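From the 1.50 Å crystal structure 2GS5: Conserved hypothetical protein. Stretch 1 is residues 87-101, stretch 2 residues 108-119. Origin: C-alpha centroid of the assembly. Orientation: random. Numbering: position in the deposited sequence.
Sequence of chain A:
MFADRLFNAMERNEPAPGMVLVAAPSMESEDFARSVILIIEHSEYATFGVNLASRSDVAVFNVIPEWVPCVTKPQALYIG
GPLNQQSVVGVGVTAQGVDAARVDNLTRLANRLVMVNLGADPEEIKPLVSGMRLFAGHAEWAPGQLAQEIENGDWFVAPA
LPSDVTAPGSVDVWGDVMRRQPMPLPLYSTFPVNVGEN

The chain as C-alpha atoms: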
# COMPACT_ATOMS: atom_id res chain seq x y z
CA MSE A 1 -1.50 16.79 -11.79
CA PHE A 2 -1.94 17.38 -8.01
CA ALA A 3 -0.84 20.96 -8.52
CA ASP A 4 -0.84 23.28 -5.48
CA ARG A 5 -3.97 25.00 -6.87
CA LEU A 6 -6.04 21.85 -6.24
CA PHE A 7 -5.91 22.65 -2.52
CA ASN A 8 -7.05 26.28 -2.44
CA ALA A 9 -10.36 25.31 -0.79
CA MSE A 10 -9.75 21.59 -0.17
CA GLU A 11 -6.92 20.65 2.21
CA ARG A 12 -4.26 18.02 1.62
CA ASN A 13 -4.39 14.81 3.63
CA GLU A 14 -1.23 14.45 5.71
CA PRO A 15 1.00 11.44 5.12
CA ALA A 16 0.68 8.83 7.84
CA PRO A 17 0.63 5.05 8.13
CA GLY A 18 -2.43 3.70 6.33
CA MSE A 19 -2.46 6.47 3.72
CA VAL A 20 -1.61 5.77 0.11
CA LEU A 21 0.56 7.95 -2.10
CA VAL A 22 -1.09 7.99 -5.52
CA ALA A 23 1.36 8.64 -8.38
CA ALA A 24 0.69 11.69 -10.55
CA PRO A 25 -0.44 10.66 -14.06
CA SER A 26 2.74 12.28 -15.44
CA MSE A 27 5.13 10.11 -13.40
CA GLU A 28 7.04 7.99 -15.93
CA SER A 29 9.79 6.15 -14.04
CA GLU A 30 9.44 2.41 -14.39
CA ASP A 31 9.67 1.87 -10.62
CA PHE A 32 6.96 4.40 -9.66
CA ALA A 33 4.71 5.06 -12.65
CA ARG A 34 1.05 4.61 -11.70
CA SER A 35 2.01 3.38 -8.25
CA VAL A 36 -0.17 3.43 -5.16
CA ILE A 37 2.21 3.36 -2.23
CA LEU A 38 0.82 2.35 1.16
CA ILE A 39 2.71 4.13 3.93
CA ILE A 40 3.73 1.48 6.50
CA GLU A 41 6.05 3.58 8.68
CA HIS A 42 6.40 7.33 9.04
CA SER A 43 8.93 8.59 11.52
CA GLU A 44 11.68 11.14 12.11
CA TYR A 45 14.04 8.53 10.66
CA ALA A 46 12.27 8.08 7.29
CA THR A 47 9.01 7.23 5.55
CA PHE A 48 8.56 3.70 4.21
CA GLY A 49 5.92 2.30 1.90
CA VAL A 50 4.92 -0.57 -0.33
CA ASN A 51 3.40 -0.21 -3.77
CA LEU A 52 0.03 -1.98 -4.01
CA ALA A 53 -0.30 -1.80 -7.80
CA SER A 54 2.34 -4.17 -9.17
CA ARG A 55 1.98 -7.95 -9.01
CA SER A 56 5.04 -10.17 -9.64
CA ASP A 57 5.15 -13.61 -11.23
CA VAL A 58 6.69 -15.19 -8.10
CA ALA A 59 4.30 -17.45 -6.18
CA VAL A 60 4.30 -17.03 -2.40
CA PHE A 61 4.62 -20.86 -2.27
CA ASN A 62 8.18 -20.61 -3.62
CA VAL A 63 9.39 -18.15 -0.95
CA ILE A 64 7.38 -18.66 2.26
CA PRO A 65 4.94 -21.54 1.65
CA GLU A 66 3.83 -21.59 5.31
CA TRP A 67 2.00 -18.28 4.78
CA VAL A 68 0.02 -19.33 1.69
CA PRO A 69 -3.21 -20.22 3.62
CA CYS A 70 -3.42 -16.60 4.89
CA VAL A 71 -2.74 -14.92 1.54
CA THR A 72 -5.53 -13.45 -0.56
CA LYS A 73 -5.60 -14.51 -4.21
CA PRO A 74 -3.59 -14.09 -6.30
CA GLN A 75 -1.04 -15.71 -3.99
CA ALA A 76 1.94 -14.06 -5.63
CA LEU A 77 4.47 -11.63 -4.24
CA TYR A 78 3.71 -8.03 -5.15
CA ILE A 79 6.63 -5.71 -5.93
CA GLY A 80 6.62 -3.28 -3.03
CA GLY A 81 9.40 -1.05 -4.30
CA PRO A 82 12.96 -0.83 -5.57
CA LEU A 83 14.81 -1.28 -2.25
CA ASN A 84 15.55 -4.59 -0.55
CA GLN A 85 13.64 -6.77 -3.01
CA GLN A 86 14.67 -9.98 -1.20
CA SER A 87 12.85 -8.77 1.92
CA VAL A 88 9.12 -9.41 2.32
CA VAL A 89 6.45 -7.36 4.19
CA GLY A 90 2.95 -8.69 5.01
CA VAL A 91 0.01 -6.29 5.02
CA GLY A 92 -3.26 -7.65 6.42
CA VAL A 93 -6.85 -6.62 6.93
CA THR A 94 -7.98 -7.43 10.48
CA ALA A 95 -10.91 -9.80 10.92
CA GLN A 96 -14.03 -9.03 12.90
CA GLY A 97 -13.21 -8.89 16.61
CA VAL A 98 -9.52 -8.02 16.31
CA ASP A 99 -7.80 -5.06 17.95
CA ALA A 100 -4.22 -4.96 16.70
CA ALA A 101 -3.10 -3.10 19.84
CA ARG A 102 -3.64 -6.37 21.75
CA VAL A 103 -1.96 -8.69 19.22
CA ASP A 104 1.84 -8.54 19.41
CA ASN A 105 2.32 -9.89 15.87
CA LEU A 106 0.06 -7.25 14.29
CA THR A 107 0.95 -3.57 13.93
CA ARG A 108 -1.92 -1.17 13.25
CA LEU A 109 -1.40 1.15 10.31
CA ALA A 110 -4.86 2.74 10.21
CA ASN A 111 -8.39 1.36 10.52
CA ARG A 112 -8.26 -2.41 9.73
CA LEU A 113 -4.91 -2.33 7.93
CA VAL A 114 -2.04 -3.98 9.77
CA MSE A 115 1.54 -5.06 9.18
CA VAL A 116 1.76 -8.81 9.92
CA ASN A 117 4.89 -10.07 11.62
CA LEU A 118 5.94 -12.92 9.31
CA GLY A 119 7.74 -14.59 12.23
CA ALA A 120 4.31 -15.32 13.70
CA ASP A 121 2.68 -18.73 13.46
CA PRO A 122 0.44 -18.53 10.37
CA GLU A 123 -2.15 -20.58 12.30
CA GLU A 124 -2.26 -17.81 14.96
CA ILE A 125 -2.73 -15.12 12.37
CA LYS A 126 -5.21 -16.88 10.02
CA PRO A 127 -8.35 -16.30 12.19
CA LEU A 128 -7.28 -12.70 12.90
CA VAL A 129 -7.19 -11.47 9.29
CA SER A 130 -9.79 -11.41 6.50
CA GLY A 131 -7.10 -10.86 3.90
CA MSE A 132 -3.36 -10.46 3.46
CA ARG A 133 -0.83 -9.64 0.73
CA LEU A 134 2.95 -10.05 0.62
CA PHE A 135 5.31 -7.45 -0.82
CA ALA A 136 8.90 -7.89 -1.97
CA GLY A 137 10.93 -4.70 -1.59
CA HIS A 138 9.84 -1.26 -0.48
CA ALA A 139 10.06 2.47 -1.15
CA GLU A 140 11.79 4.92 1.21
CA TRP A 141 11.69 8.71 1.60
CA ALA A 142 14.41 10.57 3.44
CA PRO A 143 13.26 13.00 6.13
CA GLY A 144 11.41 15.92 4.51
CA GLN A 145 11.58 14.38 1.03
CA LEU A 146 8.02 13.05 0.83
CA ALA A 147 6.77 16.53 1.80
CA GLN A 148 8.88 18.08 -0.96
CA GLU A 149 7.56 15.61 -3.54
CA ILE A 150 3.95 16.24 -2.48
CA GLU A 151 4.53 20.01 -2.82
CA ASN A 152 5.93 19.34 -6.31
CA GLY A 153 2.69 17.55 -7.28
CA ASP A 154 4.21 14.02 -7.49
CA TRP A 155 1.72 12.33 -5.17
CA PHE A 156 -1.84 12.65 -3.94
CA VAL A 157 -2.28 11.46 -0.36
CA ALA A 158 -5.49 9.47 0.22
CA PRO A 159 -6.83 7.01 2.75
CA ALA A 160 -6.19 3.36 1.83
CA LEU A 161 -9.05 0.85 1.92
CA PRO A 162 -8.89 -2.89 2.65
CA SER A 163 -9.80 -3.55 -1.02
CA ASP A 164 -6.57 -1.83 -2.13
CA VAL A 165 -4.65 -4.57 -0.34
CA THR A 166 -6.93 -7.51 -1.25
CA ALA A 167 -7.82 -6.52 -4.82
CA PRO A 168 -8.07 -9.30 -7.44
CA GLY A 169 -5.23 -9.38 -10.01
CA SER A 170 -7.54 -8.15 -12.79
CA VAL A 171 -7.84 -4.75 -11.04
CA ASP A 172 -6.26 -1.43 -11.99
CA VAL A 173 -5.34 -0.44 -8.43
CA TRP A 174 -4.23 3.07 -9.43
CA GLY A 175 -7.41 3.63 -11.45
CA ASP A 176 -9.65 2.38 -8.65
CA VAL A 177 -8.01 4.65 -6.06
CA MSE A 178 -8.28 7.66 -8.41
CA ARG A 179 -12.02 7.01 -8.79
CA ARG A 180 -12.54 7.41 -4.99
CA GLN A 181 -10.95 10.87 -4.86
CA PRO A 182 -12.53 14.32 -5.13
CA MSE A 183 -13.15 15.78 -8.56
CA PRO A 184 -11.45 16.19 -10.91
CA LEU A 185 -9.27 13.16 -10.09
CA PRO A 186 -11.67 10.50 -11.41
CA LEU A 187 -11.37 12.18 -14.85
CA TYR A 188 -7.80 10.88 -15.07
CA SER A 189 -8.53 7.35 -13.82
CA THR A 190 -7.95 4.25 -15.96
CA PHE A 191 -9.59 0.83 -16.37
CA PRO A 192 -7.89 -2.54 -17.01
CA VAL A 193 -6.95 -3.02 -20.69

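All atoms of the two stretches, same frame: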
# COMPACT_ATOMS: atom_id res chain seq x y z
N SER A 87 13.54 -8.86 0.65
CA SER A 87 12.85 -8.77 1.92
C SER A 87 11.35 -8.64 1.69
O SER A 87 10.92 -7.95 0.77
CB SER A 87 13.40 -7.61 2.73
OG SER A 87 14.78 -7.84 3.02
N VAL A 88 10.57 -9.33 2.51
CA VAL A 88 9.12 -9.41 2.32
C VAL A 88 8.38 -8.82 3.53
O VAL A 88 8.77 -9.11 4.67
CB VAL A 88 8.70 -10.88 2.11
CG1 VAL A 88 7.18 -11.00 1.96
CG2 VAL A 88 9.40 -11.44 0.89
N VAL A 89 7.37 -8.00 3.24
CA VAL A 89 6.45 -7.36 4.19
C VAL A 89 5.08 -8.01 4.00
O VAL A 89 4.66 -8.24 2.87
CB VAL A 89 6.28 -5.82 3.86
CG1 VAL A 89 5.13 -5.17 4.67
CG2 VAL A 89 7.56 -5.07 4.09
N GLY A 90 4.36 -8.27 5.09
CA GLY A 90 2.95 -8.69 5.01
C GLY A 90 2.04 -7.56 5.46
O GLY A 90 2.25 -6.99 6.53
N VAL A 91 1.05 -7.24 4.64
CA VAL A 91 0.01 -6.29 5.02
C VAL A 91 -1.32 -7.06 5.08
O VAL A 91 -1.71 -7.72 4.12
CB VAL A 91 -0.11 -5.13 4.03
CG1 VAL A 91 -1.18 -4.15 4.50
CG2 VAL A 91 1.22 -4.39 3.90
N GLY A 92 -2.00 -6.97 6.22
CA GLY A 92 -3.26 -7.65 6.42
C GLY A 92 -4.41 -6.70 6.65
O GLY A 92 -4.23 -5.51 6.89
N VAL A 93 -5.61 -7.27 6.55
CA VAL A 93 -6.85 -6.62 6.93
C VAL A 93 -7.38 -7.39 8.13
O VAL A 93 -7.59 -8.60 8.05
CB VAL A 93 -7.87 -6.66 5.77
CG1 VAL A 93 -9.22 -6.03 6.18
CG2 VAL A 93 -7.28 -5.99 4.49
N THR A 94 -7.55 -6.73 9.27
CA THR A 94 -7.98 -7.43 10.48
C THR A 94 -9.40 -7.98 10.33
O THR A 94 -10.26 -7.35 9.70
CB THR A 94 -7.93 -6.54 11.74
OG1 THR A 94 -8.77 -5.40 11.57
CG2 THR A 94 -6.50 -6.07 12.03
N ALA A 95 -9.61 -9.16 10.90
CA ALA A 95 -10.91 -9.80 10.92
C ALA A 95 -11.82 -9.16 11.96
O ALA A 95 -11.37 -8.45 12.86
CB ALA A 95 -10.75 -11.29 11.23
N GLN A 96 -13.10 -9.47 11.88
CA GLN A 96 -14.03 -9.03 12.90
C GLN A 96 -13.51 -9.48 14.26
O GLN A 96 -13.01 -10.60 14.41
CB GLN A 96 -15.43 -9.59 12.68
CG GLN A 96 -16.06 -9.28 11.32
CD GLN A 96 -16.32 -7.80 11.07
OE1 GLN A 96 -16.71 -7.04 11.96
NE2 GLN A 96 -16.13 -7.39 9.83
N GLY A 97 -13.58 -8.58 15.24
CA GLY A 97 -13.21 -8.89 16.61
C GLY A 97 -11.81 -8.48 17.03
O GLY A 97 -11.51 -8.40 18.22
N VAL A 98 -10.94 -8.21 16.05
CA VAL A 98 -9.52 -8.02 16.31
C VAL A 98 -9.18 -6.56 16.57
O VAL A 98 -9.61 -5.67 15.84
CB VAL A 98 -8.69 -8.53 15.12
CG1 VAL A 98 -7.21 -8.25 15.34
CG2 VAL A 98 -8.93 -10.01 14.91
N ASP A 99 -8.42 -6.35 17.65
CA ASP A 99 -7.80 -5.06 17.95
C ASP A 99 -6.30 -5.31 17.91
O ASP A 99 -5.76 -6.03 18.76
CB ASP A 99 -8.23 -4.54 19.32
CG ASP A 99 -7.54 -3.24 19.71
OD1 ASP A 99 -6.70 -2.74 18.93
OD2 ASP A 99 -7.85 -2.73 20.79
N ALA A 100 -5.64 -4.72 16.93
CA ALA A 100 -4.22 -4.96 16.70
C ALA A 100 -3.34 -4.50 17.85
O ALA A 100 -2.23 -5.01 18.01
CB ALA A 100 -3.78 -4.30 15.40
N ALA A 101 -3.83 -3.56 18.66
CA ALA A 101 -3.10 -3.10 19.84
C ALA A 101 -2.88 -4.20 20.87
O ALA A 101 -1.98 -4.10 21.72
CB ALA A 101 -3.82 -1.91 20.48
N ARG A 108 -0.90 -2.01 13.86
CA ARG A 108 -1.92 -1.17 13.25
C ARG A 108 -1.26 -0.10 12.38
O ARG A 108 -0.33 0.57 12.82
CB ARG A 108 -2.77 -0.49 14.34
CG ARG A 108 -3.80 0.51 13.84
CD ARG A 108 -4.50 1.21 15.00
NE ARG A 108 -5.00 2.54 14.64
CZ ARG A 108 -4.22 3.61 14.46
NH1 ARG A 108 -4.78 4.78 14.13
NH2 ARG A 108 -2.90 3.54 14.61
N LEU A 109 -1.76 0.04 11.16
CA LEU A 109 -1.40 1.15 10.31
C LEU A 109 -2.49 2.20 10.49
O LEU A 109 -2.27 3.22 11.15
CB LEU A 109 -1.27 0.68 8.86
CG LEU A 109 -0.14 -0.34 8.63
CD1 LEU A 109 -0.15 -0.78 7.19
CD2 LEU A 109 1.23 0.24 9.00
N ALA A 110 -3.68 1.93 9.96
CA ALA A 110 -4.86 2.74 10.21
C ALA A 110 -6.07 1.85 9.97
O ALA A 110 -6.01 0.93 9.15
CB ALA A 110 -4.90 3.97 9.29
N ASN A 111 -7.16 2.11 10.69
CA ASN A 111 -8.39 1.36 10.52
C ASN A 111 -8.12 -0.14 10.66
O ASN A 111 -7.59 -0.55 11.68
CB ASN A 111 -9.06 1.75 9.20
CG ASN A 111 -9.36 3.24 9.12
OD1 ASN A 111 -9.83 3.85 10.08
ND2 ASN A 111 -9.07 3.84 7.97
N ARG A 112 -8.46 -0.95 9.66
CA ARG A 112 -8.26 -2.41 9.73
C ARG A 112 -6.95 -2.88 9.11
O ARG A 112 -6.64 -4.07 9.11
CB ARG A 112 -9.43 -3.15 9.09
CG ARG A 112 -10.71 -3.06 9.87
CD ARG A 112 -11.76 -4.02 9.34
NE ARG A 112 -12.89 -4.09 10.27
CZ ARG A 112 -12.91 -4.86 11.37
NH1 ARG A 112 -11.90 -5.64 11.68
NH2 ARG A 112 -13.96 -4.83 12.17
N LEU A 113 -6.15 -1.95 8.59
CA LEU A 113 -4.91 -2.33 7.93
C LEU A 113 -3.84 -2.54 8.97
O LEU A 113 -3.67 -1.71 9.87
CB LEU A 113 -4.49 -1.26 6.93
CG LEU A 113 -5.49 -0.99 5.82
CD1 LEU A 113 -4.96 0.09 4.88
CD2 LEU A 113 -5.82 -2.26 5.06
N VAL A 114 -3.10 -3.64 8.84
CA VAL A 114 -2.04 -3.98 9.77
C VAL A 114 -0.82 -4.51 9.02
O VAL A 114 -0.94 -5.04 7.93
CB VAL A 114 -2.48 -5.10 10.76
CG1 VAL A 114 -3.47 -4.55 11.77
CG2 VAL A 114 -3.04 -6.32 10.01
N MSE A 115 0.35 -4.32 9.61
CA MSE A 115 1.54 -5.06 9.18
C MSE A 115 1.59 -6.36 9.99
O MSE A 115 1.51 -6.34 11.22
CB MSE A 115 2.81 -4.21 9.38
CG MSE A 115 3.23 -3.34 8.19
SE MSE A 115 5.09 -2.89 8.51
CE MSE A 115 4.97 -2.18 10.33
N VAL A 116 1.73 -7.49 9.29
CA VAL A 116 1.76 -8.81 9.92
C VAL A 116 3.21 -9.21 10.12
O VAL A 116 4.00 -9.18 9.18
CB VAL A 116 1.07 -9.87 9.05
CG1 VAL A 116 1.10 -11.24 9.72
CG2 VAL A 116 -0.37 -9.45 8.73
N ASN A 117 3.56 -9.56 11.35
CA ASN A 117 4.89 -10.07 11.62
C ASN A 117 5.01 -11.47 11.05
O ASN A 117 4.35 -12.40 11.52
CB ASN A 117 5.15 -10.09 13.13
CG ASN A 117 6.59 -10.34 13.46
OD1 ASN A 117 7.23 -11.25 12.91
ND2 ASN A 117 7.12 -9.55 14.39
N LEU A 118 5.85 -11.63 10.03
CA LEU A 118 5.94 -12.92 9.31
C LEU A 118 6.70 -13.99 10.10
O LEU A 118 6.82 -15.12 9.65
CB LEU A 118 6.53 -12.73 7.91
CG LEU A 118 5.67 -11.88 6.97
CD1 LEU A 118 6.34 -11.70 5.60
CD2 LEU A 118 4.26 -12.43 6.83
N GLY A 119 7.22 -13.62 11.27
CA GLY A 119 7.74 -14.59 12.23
C GLY A 119 6.66 -15.24 13.08
O GLY A 119 6.95 -16.19 13.82
O HOH W 1 5.79 -7.91 7.70

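Residues 87-94 and 113-116 form neighbouring antiparallel strands, their N-to-C directions 144° apart and their axes approaching to 4.4 Å. Gly 92 and Val 114 face each other as a hydrogen-bonded pair, with Gly 92 N donating to Val 114 O (2.8 Å) and Val 114 N to Gly 92 O (2.9 Å). On either side of this pair, Thr 94 N donates to Arg 112 O (2.8 Å) and Val 116 N to Gly 90 O (2.9 Å). At that last end the ladder opens, and a water accepts from Gly 90 N (3.0 Å) and donates to Val 116 O (2.6 Å). A type II' turn from Ala 110 to Leu 113 leads into the second strand.

Side chains alternate between the two faces. On one, Val 91 and Val 93 lie beside Met 115 (selenomethionine) and Leu 113; Val 93 CG2 meets Leu 113 CD2 at 4.0 Å, and the beta-branched valines suit the extended backbone. The other face carries Val 114 and Val 116, opposite glycines. A CB on Gly 92 would sit about 3.1 Å from Val 116 CG2, and one on Gly 90 equally near Leu 118 CD2, so the missing side chains leave room for these methyls. Leu 118 CD1 also packs on Val 88 CG1 (3.8 Å). Val 114 CG1 touches both Thr 94 CG2 (3.4 Å) and Ala 100 CB (3.7 Å).

Arg 112 covers the end of the ladder. Arg 112 NH1 reaches Thr 94 O, Thr 94 OG1 and Ala 95 O, each at 3.1 Å; all three hydrogen bonds are weak, with angles near 131°. Gln 96 NE2 lies over one face of the guanidinium. Gly 97, with phi at 97°, suits the type II turn from Ala 95 to Val 98, where a CB would jam against the preceding carbonyl.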